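Local coordinates for Cag pathogenicity island protein (Cag10) (Helicobacter pylori 26695, PDB 6IQT), which is the VirB8 homologue of the Cag type IV secretion system, a membrane protein whose soluble VirB8-like domain probably serves as an assembly component of the secretion machinery, at the interface of chains A and B. Residues are numbered along the deposited sequence; one frame, centred on the assembly and turned at random. Chains: chain A/B, Cag pathogenicity island protein (Cag10).

The interface of chains A and B. Residues chain A 158-160; chain B 46, 49, 53, 85.
The guanidinium of B:Arg85 presents its edge to A:Asp158, with the carboxylate oxygen OD1 and the backbone O of A:Ile159 lying in its plane, while CB of B:Ser46 rests on one face, near its margin. The carboxylate is turned 73° from that plane, and both terminal nitrogens of the arginine converge end-on upon one oxygen. Beside this pair, the side chains of A:Gln160 and B:Arg53 run roughly perpendicular, amide and guanidinium 83° apart. A water in plane at the edge of B:Arg53 lies 3.2 Å from its NH2 and also neighbours OE1 of A:Gln160, though that second approach is too short to trust. NE2 of A:Gln160 lies 3.1 Å from NH2 of B:Arg53 without a hydrogen bond. In the salt bridge NH2 of B:Arg85 reaches OD1 of A:Asp158 at 3.0 Å, nearly along the C-O direction; NH1 adds a longer, more bent bond of 3.3 Å to OD1 from above the carboxylate plane. The backbone N of A:Ile159 also donates to OD1 of A:Asp158, on its anti side, at 2.9 Å, tying the acid to its own strand, 154-163. OG of B:Ser46, swung anti to its backbone N (chi1 -176°), leans toward OD2 of A:Asp158, on the syn side at a short 2.5 Å, but is also 2.9 Å from OD1 of A:Asp158. From well above the plane comes OG of B:Ser49, 2.8 Å from OD2 of A:Asp158. Donors meet both oxygens from several directions, which should limit rotation of the carboxylate; the arginine and the two hydroxyls would be expected to favour its ionised form. Another water links NH2 of B:Arg85 to the backbone O of A:Ile159. In this soluble VirB8-like domain, the bonds hold strand 154-163 of one copy to the loop serines and strand 84-90 of the other, while helix 50-59 packs alongside through B:Arg53. The patch may contribute to self-association; the crystal alone does not show that this pairing occurs in the secretion system.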
loop_
_atom_site.group_PDB
_atom_site.type_symbol
_atom_site.label_atom_id
_atom_site.label_comp_id
_atom_site.label_asym_id
_atom_site.label_seq_id
_atom_site.Cartn_x
_atom_site.Cartn_y
_atom_site.Cartn_z
ATOM N N ASP A 158 1.100 9.902 2.172
ATOM C CA ASP A 158 0.344 8.759 1.677
ATOM C C ASP A 158 1.154 7.501 1.911
ATOM O O ASP A 158 2.378 7.554 2.086
ATOM C CB ASP A 158 0.025 8.909 0.189
ATOM C CG ASP A 158 -1.354 8.360 -0.173
ATOM O OD1 ASP A 158 -1.878 7.494 0.573
ATOM O OD2 ASP A 158 -1.914 8.807 -1.201
ATOM N N ILE A 159 0.462 6.360 1.877
ATOM C CA ILE A 159 1.104 5.064 2.027
ATOM C C ILE A 159 0.324 4.057 1.194
ATOM O O ILE A 159 -0.890 4.185 1.004
ATOM C CB ILE A 159 1.191 4.633 3.513
ATOM C CG1 ILE A 159 2.152 3.456 3.691
ATOM C CG2 ILE A 159 -0.186 4.271 4.077
ATOM C CD1 ILE A 159 2.383 3.087 5.168
ATOM N N GLN A 160 1.032 3.060 0.680
ATOM C CA GLN A 160 0.412 1.942 -0.030
ATOM C C GLN A 160 1.119 0.684 0.443
ATOM O O GLN A 160 2.339 0.696 0.636
ATOM C CB GLN A 160 0.525 2.090 -1.557
ATOM C CG GLN A 160 -0.275 3.268 -2.148
ATOM C CD GLN A 160 -1.783 3.193 -1.845
ATOM O OE1 GLN A 160 -2.393 2.119 -1.905
ATOM N NE2 GLN A 160 -2.385 4.342 -1.520
ATOM N N SER B 46 -6.267 6.975 -3.838
ATOM C CA SER B 46 -5.850 7.866 -2.764
ATOM C C SER B 46 -5.556 9.217 -3.399
ATOM O O SER B 46 -4.863 9.268 -4.416
ATOM C CB SER B 46 -4.598 7.319 -2.043
ATOM O OG SER B 46 -4.267 8.143 -0.955
ATOM N N SER B 49 -1.480 10.702 -3.817
ATOM C CA SER B 49 -0.501 10.078 -4.701
ATOM C C SER B 49 -1.077 9.728 -6.070
ATOM O O SER B 49 -0.533 8.855 -6.756
ATOM C CB SER B 49 0.089 8.827 -4.038
ATOM O OG SER B 49 -0.939 7.929 -3.623
ATOM N N ARG B 53 0.325 6.945 -8.811
ATOM C CA ARG B 53 -0.441 5.718 -9.039
ATOM C C ARG B 53 -0.649 5.489 -10.526
ATOM O O ARG B 53 -0.441 4.381 -11.036
ATOM C CB ARG B 53 -1.782 5.789 -8.305
ATOM C CG ARG B 53 -2.754 4.619 -8.594
ATOM C CD ARG B 53 -4.098 4.810 -7.868
ATOM N NE ARG B 53 -3.914 4.989 -6.423
ATOM C CZ ARG B 53 -4.008 4.016 -5.524
ATOM N NH1 ARG B 53 -4.279 2.769 -5.899
ATOM N NH2 ARG B 53 -3.802 4.282 -4.243
ATOM N N ARG B 85 -10.942 7.050 0.303
ATOM C CA ARG B 85 -9.885 6.134 -0.099
ATOM C C ARG B 85 -10.493 4.811 -0.538
ATOM O O ARG B 85 -11.558 4.418 -0.060
ATOM C CB ARG B 85 -8.890 5.880 1.044
ATOM C CG ARG B 85 -8.304 7.135 1.627
ATOM C CD ARG B 85 -7.331 6.817 2.757
ATOM N NE ARG B 85 -6.209 6.021 2.281
ATOM C CZ ARG B 85 -5.021 6.528 1.955
ATOM N NH1 ARG B 85 -4.791 7.839 2.064
ATOM N NH2 ARG B 85 -4.062 5.718 1.536
HETATM O O HOH W 1 -3.232 2.734 2.207
HETATM O O HOH W 2 -4.722 1.784 -2.468
#